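Local structure of uncharacterized protein (Streptomyces malaysiense, 6ZYL) at residues Glu30-Val38 against Ser210-His218; Asp130-Gly138 against Lys288-Asn296. The protein catalyses the beta-hydroxylation of thioholgamide as a non-heme monooxygenase, probably with iron and 2-oxoglutarate. All blocks are in the same frame, centred on the assembly; numbering follows the deposited sequence.

Contact 1: residues Glu30-Val38 against Ser210-His218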
ATOM      1  N   GLU A  30      -3.798  19.101   6.584  1.00 36.99           N
ATOM      2  CA  GLU A  30      -3.858  20.198   5.622  1.00 39.65           C
ATOM      3  C   GLU A  30      -2.904  19.955   4.459  1.00 33.35           C
ATOM      4  O   GLU A  30      -3.263  20.157   3.292  1.00 29.88           O
ATOM      5  CB  GLU A  30      -3.538  21.523   6.315  1.00 44.26           C
ATOM      6  CG  GLU A  30      -4.000  22.748   5.541  1.00 54.95           C
ATOM      7  CD  GLU A  30      -3.194  23.991   5.873  1.00 79.74           C
ATOM      8  OE1 GLU A  30      -3.098  24.887   5.008  1.00 78.42           O
ATOM      9  OE2 GLU A  30      -2.658  24.073   6.999  1.00 80.95           O
ATOM     10  N   ARG A  31      -1.676  19.528   4.758  1.00 35.92           N
ATOM     11  CA  ARG A  31      -0.727  19.212   3.696  1.00 31.23           C
ATOM     12  C   ARG A  31      -1.241  18.065   2.834  1.00 30.34           C
ATOM     13  O   ARG A  31      -1.181  18.120   1.600  1.00 32.85           O
ATOM     14  CB  ARG A  31       0.636  18.862   4.294  1.00 34.57           C
ATOM     15  CG  ARG A  31       1.252  19.953   5.154  1.00 41.47           C
ATOM     16  CD  ARG A  31       2.307  19.376   6.095  1.00 42.75           C
ATOM     17  NE  ARG A  31       3.327  18.611   5.377  1.00 48.74           N
ATOM     18  CZ  ARG A  31       4.263  17.870   5.964  1.00 48.38           C
ATOM     19  NH1 ARG A  31       4.312  17.785   7.287  1.00 43.89           N
ATOM     20  NH2 ARG A  31       5.149  17.210   5.229  1.00 40.79           N
ATOM     21  N   PHE A  32      -1.756  17.013   3.477  1.00 31.17           N
ATOM     22  CA  PHE A  32      -2.263  15.860   2.740  1.00 29.52           C
ATOM     23  C   PHE A  32      -3.376  16.267   1.782  1.00 28.34           C
ATOM     24  O   PHE A  32      -3.384  15.866   0.613  1.00 28.34           O
ATOM     25  CB  PHE A  32      -2.753  14.795   3.725  1.00 28.88           C
ATOM     26  CG  PHE A  32      -3.352  13.583   3.069  1.00 27.37           C
ATOM     27  CD1 PHE A  32      -2.543  12.606   2.515  1.00 27.54           C
ATOM     28  CD2 PHE A  32      -4.725  13.417   3.015  1.00 26.91           C
ATOM     29  CE1 PHE A  32      -3.094  11.489   1.911  1.00 23.77           C
ATOM     30  CE2 PHE A  32      -5.281  12.303   2.412  1.00 29.01           C
ATOM     31  CZ  PHE A  32      -4.464  11.339   1.860  1.00 26.61           C
ATOM     32  N   ARG A  33      -4.325  17.075   2.260  1.00 30.99           N
ATOM     33  CA  ARG A  33      -5.460  17.441   1.419  1.00 32.18           C
ATOM     34  C   ARG A  33      -5.059  18.422   0.324  1.00 31.72           C
ATOM     35  O   ARG A  33      -5.626  18.387  -0.774  1.00 32.43           O
ATOM     36  CB  ARG A  33      -6.580  18.031   2.278  1.00 32.53           C
ATOM     37  CG  ARG A  33      -7.190  17.048   3.270  1.00 37.26           C
ATOM     38  CD  ARG A  33      -7.852  15.869   2.564  1.00 34.95           C
ATOM     39  NE  ARG A  33      -8.323  14.859   3.511  1.00 35.90           N
ATOM     40  CZ  ARG A  33      -8.770  13.654   3.168  1.00 33.27           C
ATOM     41  NH1 ARG A  33      -8.811  13.297   1.892  1.00 31.60           N
ATOM     42  NH2 ARG A  33      -9.176  12.806   4.104  1.00 35.83           N
ATOM     43  N   THR A  34      -4.085  19.293   0.594  1.00 32.57           N
ATOM     44  CA  THR A  34      -3.638  20.236  -0.426  1.00 33.52           C
ATOM     45  C   THR A  34      -2.794  19.537  -1.484  1.00 32.24           C
ATOM     46  O   THR A  34      -3.087  19.618  -2.683  1.00 31.65           O
ATOM     47  CB  THR A  34      -2.843  21.375   0.218  1.00 36.83           C
ATOM     48  OG1 THR A  34      -3.649  22.035   1.202  1.00 41.77           O
ATOM     49  CG2 THR A  34      -2.397  22.382  -0.836  1.00 42.63           C
ATOM     50  N   ASP A  35      -1.743  18.838  -1.056  1.00 31.41           N
ATOM     51  CA  ASP A  35      -0.817  18.222  -1.996  1.00 28.04           C
ATOM     52  C   ASP A  35      -1.288  16.863  -2.491  1.00 26.45           C
ATOM     53  O   ASP A  35      -0.873  16.437  -3.575  1.00 25.69           O
ATOM     54  CB  ASP A  35       0.563  18.074  -1.345  1.00 27.63           C
ATOM     55  CG  ASP A  35       1.213  19.413  -1.040  1.00 36.49           C
ATOM     56  OD1 ASP A  35       0.899  20.397  -1.740  1.00 37.86           O
ATOM     57  OD2 ASP A  35       2.035  19.482  -0.101  1.00 37.84           O
ATOM     58  N   GLY A  36      -2.144  16.182  -1.736  1.00 26.19           N
ATOM     59  CA  GLY A  36      -2.487  14.809  -2.033  1.00 25.45           C
ATOM     60  C   GLY A  36      -1.521  13.795  -1.467  1.00 26.18           C
ATOM     61  O   GLY A  36      -1.681  12.596  -1.728  1.00 21.03           O
ATOM     62  N   PHE A  37      -0.524  14.242  -0.712  1.00 23.95           N
ATOM     63  CA  PHE A  37       0.445  13.368  -0.069  1.00 24.59           C
ATOM     64  C   PHE A  37       1.025  14.128   1.112  1.00 25.44           C
ATOM     65  O   PHE A  37       0.824  15.335   1.259  1.00 25.68           O
ATOM     66  CB  PHE A  37       1.545  12.928  -1.044  1.00 26.31           C
ATOM     67  CG  PHE A  37       2.326  14.068  -1.640  1.00 23.59           C
ATOM     68  CD1 PHE A  37       3.251  14.767  -0.881  1.00 29.42           C
ATOM     69  CD2 PHE A  37       2.137  14.435  -2.961  1.00 26.65           C
ATOM     70  CE1 PHE A  37       3.967  15.814  -1.426  1.00 29.27           C
ATOM     71  CE2 PHE A  37       2.854  15.480  -3.513  1.00 28.43           C
ATOM     72  CZ  PHE A  37       3.769  16.170  -2.743  1.00 26.41           C
ATOM     73  N   VAL A  38       1.766  13.408   1.948  1.00 23.67           N
ATOM     74  CA  VAL A  38       2.473  14.022   3.065  1.00 25.53           C
ATOM     75  C   VAL A  38       3.612  13.086   3.459  1.00 29.13           C
ATOM     76  O   VAL A  38       3.393  11.894   3.706  1.00 24.11           O
ATOM     77  CB  VAL A  38       1.511  14.324   4.232  1.00 29.40           C
ATOM     78  CG1 VAL A  38       1.079  13.054   4.939  1.00 26.98           C
ATOM     79  CG2 VAL A  38       2.154  15.317   5.197  1.00 33.49           C
ATOM     80  N   SER A 210       5.641   7.443   3.455  1.00 23.34           N
ATOM     81  CA  SER A 210       4.886   8.477   2.772  1.00 21.85           C
ATOM     82  C   SER A 210       3.424   8.057   2.757  1.00 20.76           C
ATOM     83  O   SER A 210       3.112   6.865   2.655  1.00 23.00           O
ATOM     84  CB  SER A 210       5.397   8.688   1.346  1.00 22.86           C
ATOM     85  OG  SER A 210       4.649   9.695   0.693  1.00 29.45           O
ATOM     86  N   VAL A 211       2.533   9.032   2.884  1.00 22.33           N
ATOM     87  CA  VAL A 211       1.093   8.810   2.833  1.00 22.32           C
ATOM     88  C   VAL A 211       0.561   9.606   1.653  1.00 23.58           C
ATOM     89  O   VAL A 211       0.768  10.822   1.581  1.00 22.42           O
ATOM     90  CB  VAL A 211       0.398   9.236   4.136  1.00 22.34           C
ATOM     91  CG1 VAL A 211      -1.039   8.726   4.157  1.00 22.69           C
ATOM     92  CG2 VAL A 211       1.174   8.740   5.344  1.00 21.95           C
ATOM     93  N   HIS A 212      -0.114   8.932   0.726  1.00 21.72           N
ATOM     94  CA  HIS A 212      -0.664   9.619  -0.431  1.00 23.32           C
ATOM     95  C   HIS A 212      -2.096   9.180  -0.701  1.00 22.16           C
ATOM     96  O   HIS A 212      -2.526   8.091  -0.309  1.00 22.04           O
ATOM     97  CB  HIS A 212       0.224   9.415  -1.689  1.00 21.19           C
ATOM     98  CG  HIS A 212       0.290   8.004  -2.190  1.00 23.51           C
ATOM     99  ND1 HIS A 212       1.427   7.231  -2.088  1.00 23.22           N
ATOM    100  CD2 HIS A 212      -0.621   7.247  -2.847  1.00 23.27           C
ATOM    101  CE1 HIS A 212       1.205   6.049  -2.637  1.00 25.02           C
ATOM    102  NE2 HIS A 212      -0.031   6.033  -3.102  1.00 23.03           N
ATOM    103  N   HIS A 213      -2.832  10.090  -1.337  1.00 22.51           N
ATOM    104  CA  HIS A 213      -4.197   9.850  -1.780  1.00 23.82           C
ATOM    105  C   HIS A 213      -4.212   8.786  -2.868  1.00 22.35           C
ATOM    106  O   HIS A 213      -3.299   8.706  -3.693  1.00 23.93           O
ATOM    107  CB  HIS A 213      -4.776  11.170  -2.301  1.00 25.65           C
ATOM    108  CG  HIS A 213      -6.269  11.215  -2.363  1.00 23.89           C
ATOM    109  ND1 HIS A 213      -6.979  10.759  -3.450  1.00 24.25           N
ATOM    110  CD2 HIS A 213      -7.187  11.709  -1.497  1.00 24.74           C
ATOM    111  CE1 HIS A 213      -8.270  10.941  -3.242  1.00 27.02           C
ATOM    112  NE2 HIS A 213      -8.422  11.517  -2.062  1.00 27.33           N
ATOM    113  N   LEU A 214      -5.253   7.951  -2.862  1.00 21.26           N
ATOM    114  CA  LEU A 214      -5.347   6.901  -3.869  1.00 22.30           C
ATOM    115  C   LEU A 214      -5.564   7.454  -5.273  1.00 22.89           C
ATOM    116  O   LEU A 214      -5.424   6.700  -6.244  1.00 22.13           O
ATOM    117  CB  LEU A 214      -6.471   5.927  -3.516  1.00 21.74           C
ATOM    118  CG  LEU A 214      -6.240   5.076  -2.265  1.00 22.82           C
ATOM    119  CD1 LEU A 214      -7.425   4.144  -2.028  1.00 23.09           C
ATOM    120  CD2 LEU A 214      -4.948   4.279  -2.361  1.00 24.04           C
ATOM    121  N   ALA A 215      -5.905   8.736  -5.403  1.00 23.68           N
ATOM    122  CA  ALA A 215      -5.987   9.405  -6.695  1.00 24.93           C
ATOM    123  C   ALA A 215      -4.730  10.208  -7.009  1.00 26.15           C
ATOM    124  O   ALA A 215      -4.694  10.926  -8.014  1.00 26.71           O
ATOM    125  CB  ALA A 215      -7.215  10.318  -6.742  1.00 28.20           C
ATOM    126  N   MET A 216      -3.705  10.116  -6.165  1.00 26.08           N
ATOM    127  CA  MET A 216      -2.432  10.762  -6.448  1.00 27.51           C
ATOM    128  C   MET A 216      -1.786  10.093  -7.654  1.00 24.30           C
ATOM    129  O   MET A 216      -1.580   8.874  -7.660  1.00 26.16           O
ATOM    130  CB  MET A 216      -1.513  10.682  -5.230  1.00 23.70           C
ATOM    131  CG  MET A 216      -0.059  11.041  -5.507  1.00 26.06           C
ATOM    132  SD  MET A 216       0.170  12.688  -6.203  1.00 27.65           S
ATOM    133  CE  MET A 216      -0.823  13.675  -5.085  1.00 24.87           C
ATOM    134  N   ALA A 217      -1.482  10.882  -8.680  1.00 23.99           N
ATOM    135  CA  ALA A 217      -0.728  10.383  -9.820  1.00 26.82           C
ATOM    136  C   ALA A 217       0.736  10.246  -9.424  1.00 25.15           C
ATOM    137  O   ALA A 217       1.318  11.169  -8.845  1.00 25.38           O
ATOM    138  CB  ALA A 217      -0.872  11.321 -11.017  1.00 29.76           C
ATOM    139  N   HIS A 218       1.328   9.092  -9.722  1.00 24.49           N
ATOM    140  CA  HIS A 218       2.731   8.877  -9.401  1.00 26.72           C
ATOM    141  C   HIS A 218       3.357   7.958 -10.438  1.00 29.32           C
ATOM    142  O   HIS A 218       2.665   7.246 -11.172  1.00 26.67           O
ATOM    143  CB  HIS A 218       2.914   8.297  -7.987  1.00 24.77           C
ATOM    144  CG  HIS A 218       2.143   7.038  -7.735  1.00 27.28           C
ATOM    145  ND1 HIS A 218       2.600   5.795  -8.120  1.00 28.35           N
ATOM    146  CD2 HIS A 218       0.955   6.827  -7.119  1.00 28.04           C
ATOM    147  CE1 HIS A 218       1.720   4.876  -7.764  1.00 28.38           C
ATOM    148  NE2 HIS A 218       0.713   5.475  -7.156  1.00 27.66           N
TER

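Contact 2: residues Asp130-Gly138 against Lys288-Asn296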
ATOM      1  N   ASP A 130      -3.426   4.840  -8.006  1.00 26.86           N
ATOM      2  CA  ASP A 130      -3.698   3.542  -7.399  1.00 24.05           C
ATOM      3  C   ASP A 130      -5.173   3.168  -7.490  1.00 23.88           C
ATOM      4  O   ASP A 130      -5.508   1.980  -7.552  1.00 27.40           O
ATOM      5  CB  ASP A 130      -3.267   3.541  -5.929  1.00 26.25           C
ATOM      6  CG  ASP A 130      -1.776   3.753  -5.747  1.00 27.18           C
ATOM      7  OD1 ASP A 130      -0.995   3.355  -6.637  1.00 26.92           O
ATOM      8  OD2 ASP A 130      -1.386   4.315  -4.702  1.00 29.22           O
ATOM      9  N   ALA A 131      -6.065   4.161  -7.499  1.00 25.51           N
ATOM     10  CA  ALA A 131      -7.487   3.895  -7.321  1.00 29.66           C
ATOM     11  C   ALA A 131      -8.120   3.184  -8.509  1.00 29.35           C
ATOM     12  O   ALA A 131      -9.223   2.648  -8.368  1.00 26.99           O
ATOM     13  CB  ALA A 131      -8.231   5.208  -7.064  1.00 28.54           C
ATOM     14  N   VAL A 132      -7.443   3.142  -9.659  1.00 30.71           N
ATOM     15  CA  VAL A 132      -8.113   2.797 -10.914  1.00 34.40           C
ATOM     16  C   VAL A 132      -8.835   1.459 -10.803  1.00 34.28           C
ATOM     17  O   VAL A 132     -10.000   1.328 -11.200  1.00 35.35           O
ATOM     18  CB  VAL A 132      -7.103   2.793 -12.077  1.00 35.16           C
ATOM     19  CG1 VAL A 132      -7.783   2.338 -13.362  1.00 44.72           C
ATOM     20  CG2 VAL A 132      -6.488   4.175 -12.248  1.00 37.99           C
ATOM     21  N   TYR A 133      -8.156   0.439 -10.281  1.00 33.10           N
ATOM     22  CA  TYR A 133      -8.702  -0.913 -10.292  1.00 38.33           C
ATOM     23  C   TYR A 133      -9.086  -1.420  -8.909  1.00 34.26           C
ATOM     24  O   TYR A 133      -9.347  -2.619  -8.752  1.00 31.16           O
ATOM     25  CB  TYR A 133      -7.711  -1.884 -10.938  1.00 40.16           C
ATOM     26  CG  TYR A 133      -7.422  -1.580 -12.386  1.00 48.69           C
ATOM     27  CD1 TYR A 133      -8.447  -1.548 -13.322  1.00 49.92           C
ATOM     28  CD2 TYR A 133      -6.128  -1.315 -12.820  1.00 46.71           C
ATOM     29  CE1 TYR A 133      -8.194  -1.266 -14.645  1.00 56.72           C
ATOM     30  CE2 TYR A 133      -5.866  -1.031 -14.143  1.00 52.75           C
ATOM     31  CZ  TYR A 133      -6.904  -1.009 -15.048  1.00 62.60           C
ATOM     32  OH  TYR A 133      -6.660  -0.733 -16.364  1.00 73.07           O
ATOM     33  N   LEU A 134      -9.147  -0.549  -7.905  1.00 29.61           N
ATOM     34  CA  LEU A 134      -9.489  -1.004  -6.563  1.00 26.36           C
ATOM     35  C   LEU A 134     -10.989  -1.159  -6.357  1.00 28.41           C
ATOM     36  O   LEU A 134     -11.404  -1.857  -5.425  1.00 25.70           O
ATOM     37  CB  LEU A 134      -8.927  -0.036  -5.523  1.00 24.73           C
ATOM     38  CG  LEU A 134      -7.436   0.264  -5.657  1.00 23.45           C
ATOM     39  CD1 LEU A 134      -6.967   1.120  -4.487  1.00 24.24           C
ATOM     40  CD2 LEU A 134      -6.622  -1.018  -5.741  1.00 28.03           C
ATOM     41  N   GLY A 135     -11.808  -0.532  -7.196  1.00 26.93           N
ATOM     42  CA  GLY A 135     -13.247  -0.643  -7.061  1.00 26.21           C
ATOM     43  C   GLY A 135     -13.764  -0.134  -5.733  1.00 25.15           C
ATOM     44  O   GLY A 135     -14.566  -0.800  -5.069  1.00 24.87           O
ATOM     45  N   LEU A 136     -13.312   1.050  -5.333  1.00 24.28           N
ATOM     46  CA  LEU A 136     -13.690   1.653  -4.065  1.00 25.60           C
ATOM     47  C   LEU A 136     -14.451   2.947  -4.316  1.00 23.21           C
ATOM     48  O   LEU A 136     -14.161   3.676  -5.269  1.00 24.64           O
ATOM     49  CB  LEU A 136     -12.456   1.924  -3.200  1.00 22.62           C
ATOM     50  CG  LEU A 136     -11.708   0.681  -2.708  1.00 22.49           C
ATOM     51  CD1 LEU A 136     -10.457   1.078  -1.938  1.00 24.08           C
ATOM     52  CD2 LEU A 136     -12.612  -0.196  -1.853  1.00 23.31           C
ATOM     53  N   ASP A 137     -15.428   3.218  -3.455  1.00 23.45           N
ATOM     54  CA  ASP A 137     -16.247   4.423  -3.511  1.00 25.43           C
ATOM     55  C   ASP A 137     -16.132   5.112  -2.161  1.00 22.37           C
ATOM     56  O   ASP A 137     -16.546   4.553  -1.140  1.00 24.62           O
ATOM     57  CB  ASP A 137     -17.701   4.075  -3.833  1.00 25.53           C
ATOM     58  CG  ASP A 137     -18.600   5.300  -3.921  1.00 27.71           C
ATOM     59  OD1 ASP A 137     -18.089   6.441  -3.954  1.00 25.16           O
ATOM     60  OD2 ASP A 137     -19.833   5.109  -3.966  1.00 27.07           O
ATOM     61  N   GLY A 138     -15.542   6.306  -2.152  1.00 27.46           N
ATOM     62  CA  GLY A 138     -15.301   7.037  -0.924  1.00 26.27           C
ATOM     63  C   GLY A 138     -13.845   7.188  -0.551  1.00 24.66           C
ATOM     64  O   GLY A 138     -13.552   7.760   0.506  1.00 22.60           O
ATOM     65  N   LYS A 288     -11.518 -11.773  -6.896  1.00 23.70           N
ATOM     66  CA  LYS A 288     -12.794 -11.731  -7.600  1.00 24.58           C
ATOM     67  C   LYS A 288     -13.208 -10.291  -7.871  1.00 29.38           C
ATOM     68  O   LYS A 288     -13.649  -9.958  -8.977  1.00 26.69           O
ATOM     69  CB  LYS A 288     -13.874 -12.448  -6.791  1.00 25.06           C
ATOM     70  CG  LYS A 288     -13.847 -13.965  -6.893  1.00 25.98           C
ATOM     71  CD  LYS A 288     -14.851 -14.585  -5.926  1.00 25.33           C
ATOM     72  CE  LYS A 288     -14.858 -16.101  -6.015  1.00 26.84           C
ATOM     73  NZ  LYS A 288     -15.687 -16.716  -4.939  1.00 27.24           N
ATOM     74  N   ARG A 289     -13.063  -9.421  -6.866  1.00 25.81           N
ATOM     75  CA  ARG A 289     -13.363  -8.005  -7.047  1.00 26.91           C
ATOM     76  C   ARG A 289     -12.460  -7.388  -8.108  1.00 28.61           C
ATOM     77  O   ARG A 289     -12.935  -6.728  -9.040  1.00 30.04           O
ATOM     78  CB  ARG A 289     -13.199  -7.261  -5.719  1.00 28.64           C
ATOM     79  CG  ARG A 289     -14.172  -7.655  -4.619  1.00 26.57           C
ATOM     80  CD  ARG A 289     -14.493  -6.446  -3.721  1.00 25.51           C
ATOM     81  NE  ARG A 289     -15.073  -5.365  -4.511  1.00 28.26           N
ATOM     82  CZ  ARG A 289     -14.580  -4.133  -4.587  1.00 27.94           C
ATOM     83  NH1 ARG A 289     -13.501  -3.794  -3.893  1.00 24.54           N
ATOM     84  NH2 ARG A 289     -15.177  -3.236  -5.357  1.00 24.85           N
ATOM     85  N   ILE A 290     -11.146  -7.586  -7.975  1.00 27.91           N
ATOM     86  CA  ILE A 290     -10.201  -7.011  -8.929  1.00 28.42           C
ATOM     87  C   ILE A 290     -10.518  -7.491 -10.340  1.00 33.86           C
ATOM     88  O   ILE A 290     -10.595  -6.696 -11.283  1.00 35.03           O
ATOM     89  CB  ILE A 290      -8.755  -7.364  -8.536  1.00 31.15           C
ATOM     90  CG1 ILE A 290      -8.432  -6.865  -7.124  1.00 26.48           C
ATOM     91  CG2 ILE A 290      -7.776  -6.791  -9.556  1.00 32.89           C
ATOM     92  CD1 ILE A 290      -8.631  -5.379  -6.921  1.00 32.47           C
ATOM     93  N   ASN A 291     -10.689  -8.807 -10.505  1.00 32.58           N
ATOM     94  CA  ASN A 291     -11.050  -9.353 -11.810  1.00 32.90           C
ATOM     95  C   ASN A 291     -12.263  -8.633 -12.380  1.00 35.62           C
ATOM     96  O   ASN A 291     -12.343  -8.390 -13.591  1.00 38.69           O
ATOM     97  CB  ASN A 291     -11.338 -10.852 -11.695  1.00 30.67           C
ATOM     98  CG  ASN A 291     -10.087 -11.675 -11.475  1.00 37.39           C
ATOM     99  OD1 ASN A 291      -8.973 -11.211 -11.711  1.00 37.46           O
ATOM    100  ND2 ASN A 291     -10.266 -12.913 -11.021  1.00 33.13           N
ATOM    101  N   GLN A 292     -13.205  -8.260 -11.512  1.00 33.00           N
ATOM    102  CA  GLN A 292     -14.458  -7.668 -11.965  1.00 34.99           C
ATOM    103  C   GLN A 292     -14.251  -6.230 -12.422  1.00 44.90           C
ATOM    104  O   GLN A 292     -14.744  -5.827 -13.483  1.00 44.08           O
ATOM    105  CB  GLN A 292     -15.495  -7.739 -10.838  1.00 40.23           C
ATOM    106  CG  GLN A 292     -16.937  -7.698 -11.294  1.00 46.23           C
ATOM    107  CD  GLN A 292     -17.411  -9.021 -11.853  1.00 57.70           C
ATOM    108  OE1 GLN A 292     -17.861  -9.098 -12.998  1.00 49.39           O
ATOM    109  NE2 GLN A 292     -17.325 -10.071 -11.045  1.00 52.40           N
ATOM    110  N   THR A 293     -13.538  -5.432 -11.625  1.00 40.14           N
ATOM    111  CA  THR A 293     -13.293  -4.049 -12.018  1.00 37.88           C
ATOM    112  C   THR A 293     -12.448  -3.982 -13.286  1.00 41.03           C
ATOM    113  O   THR A 293     -12.689  -3.141 -14.163  1.00 46.86           O
ATOM    114  CB  THR A 293     -12.604  -3.285 -10.884  1.00 36.21           C
ATOM    115  OG1 THR A 293     -11.232  -3.691 -10.799  1.00 42.54           O
ATOM    116  CG2 THR A 293     -13.292  -3.543  -9.552  1.00 29.70           C
ATOM    117  N   VAL A 294     -11.445  -4.857 -13.398  1.00 42.19           N
ATOM    118  CA  VAL A 294     -10.611  -4.881 -14.595  1.00 48.42           C
ATOM    119  C   VAL A 294     -11.455  -5.173 -15.826  1.00 58.14           C
ATOM    120  O   VAL A 294     -11.133  -4.721 -16.932  1.00 63.40           O
ATOM    121  CB  VAL A 294      -9.479  -5.916 -14.434  1.00 44.77           C
ATOM    122  CG1 VAL A 294      -8.829  -6.206 -15.779  1.00 48.73           C
ATOM    123  CG2 VAL A 294      -8.450  -5.424 -13.425  1.00 41.79           C
ATOM    124  N   GLN A 295     -12.543  -5.930 -15.660  1.00 56.37           N
ATOM    125  CA  GLN A 295     -13.390  -6.267 -16.800  1.00 60.36           C
ATOM    126  C   GLN A 295     -14.216  -5.072 -17.255  1.00 63.06           C
ATOM    127  O   GLN A 295     -14.566  -4.972 -18.437  1.00 70.41           O
ATOM    128  CB  GLN A 295     -14.312  -7.433 -16.443  1.00 52.42           C
ATOM    129  CG  GLN A 295     -13.645  -8.781 -16.518  1.00 49.06           C
ATOM    130  CD  GLN A 295     -12.853  -8.965 -17.801  1.00 56.24           C
ATOM    131  OE1 GLN A 295     -13.419  -8.979 -18.896  1.00 60.95           O
ATOM    132  NE2 GLN A 295     -11.535  -9.081 -17.673  1.00 57.20           N
ATOM    133  N   ASN A 296     -14.543  -4.165 -16.335  1.00 61.20           N
ATOM    134  CA  ASN A 296     -15.340  -2.986 -16.643  1.00 64.18           C
ATOM    135  C   ASN A 296     -14.480  -1.797 -17.045  1.00 65.52           C
ATOM    136  O   ASN A 296     -14.963  -0.659 -17.026  1.00 67.77           O
ATOM    137  CB  ASN A 296     -16.221  -2.627 -15.445  1.00 65.97           C
ATOM    138  CG  ASN A 296     -16.977  -3.827 -14.907  1.00 68.65           C
ATOM    139  OD1 ASN A 296     -17.063  -4.864 -15.566  1.00 66.27           O
ATOM    140  ND2 ASN A 296     -17.518  -3.697 -13.700  1.00 69.42           N
TER

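Contact 1: residues Glu30-Val38 against Ser210-His218
The Phe32 ring lies with its edge toward the backbone of Val211 and His212, near the ring plane, and its CE1 comes within 3.5 Å of His213 N. Here helix 28-35 turns into edge strand 37-41, which joins antiparallel strand 209-212 in a large sheet, consistent with the double-stranded beta-helix core of the PhyH family. The Arg33 guanidinium has Phe32 CE2 over one face, near the rim. Arg33 NH1 reaches the edge of the His213 ring, 4.1 Å from CD2 of that ring, with the two planes 73° apart. The far end of this pair is tied to the 140-141 region, Arg33 NH2 to Gln141 O and His213 NE2 to Gln140 O. Phe37 has Asp35 CB over the centre of one face and Met216 CE at its edge, 3.7 Å from Phe37 CD2. Its ring stacks with Tyr162, which also hydrogen-bonds His212 ND1. Gly36, with positive phi, makes the turn. Phe37 and His212 are a non-hydrogen-bonded pair. Val38 and Val211 are a hydrogen-bonded one, with Val38 N to Val211 O at 2.8 Å and the return bond, Val211 N to Val38 O, at 3.1 Å. A chi1 of 72° lays Val38 CG1 against Val211 CB, the two side chains side by side and pointing the same way. Beyond the strand end, the N-H of His213 is aimed almost straight at Gly36 O (N to O 2.8 Å, 176° at the hydrogen).

Contact 2: residues Asp130-Gly138 against Lys288-Asn296
Arg289, on the C-terminal helix 273-295, reaches across to the backbone of Leu134 and Gly135 and joins that helix to the loop that runs into strand 136-137, on the outside of what is probably a double-stranded beta-helix core. Its CB points toward the loop, and CG stands anti to the carbonyl carbon. The chain then turns about CB-CG and again about CG-CD (chi3 59°), which swings the guanidinium round to meet the loop carbonyls. NE is held by Ala245 O, and NH1 forms a salt bridge with Asp248. Arg289 NH1 also gives a weak bond to Leu134 O at 3.2 Å and brushes Leu136 CD2 at 4.2 Å. NH2 bonds Gly135 O: the donor lies in the carbonyl plane, on a lone pair, and the oxygen lies near the guanidinium plane, with 159° at the hydrogen. The 2.5 Å between Arg289 NH2 and Gly135 O is too short to be taken at face value. Held by Ala245 O and Asp248 as well as by the loop carbonyls, the group is restricted in its rotation.

One turn further along the helix, Thr293 OG1 is 3.0 Å from Tyr133 O and 3.1 Å from Ile290 O of its own helix, two acceptors competing for one proton. The methyl of Thr293, CG2, meets the backbone of Gly135 3.8 Å away at CA; a residue with positive phi and no side chain here lets helix and loop come close. The tip of Ile290, CD1, also touches Tyr133 O, at 3.4 Å. Tyr133 has Val132 CG1 over the centre of one ring face, while on the helix side Val294 CG2 lies obliquely to the ring, 3.9 Å from Tyr133 CD1.

The segments of contacts 1 and 2 alternate along the chain, and although the contact centres are about 20 Å apart, 130-138 and 210-218 touch directly. Asp130 OD1 lies 2.8 Å from His218 NE2 and Asp130 OD2 lies 2.7 Å from His212 NE2, both probable hydrogen bonds. Leu134 CD1 packs on Leu214 CD1 at 3.9 Å. His128, Asp130 and His218 fit the HxD...H facial triad by which relatives hold iron, so this junction probably marks the metal site, here without iron. The side chain of His212 is about 6 Å from a bound tartaric acid, probably from the crystallisation liquor. Contact 1 thus adjoins the probable metal pocket through 210-218, while contact 2 holds the loop after Asp130 against the C-terminal helix.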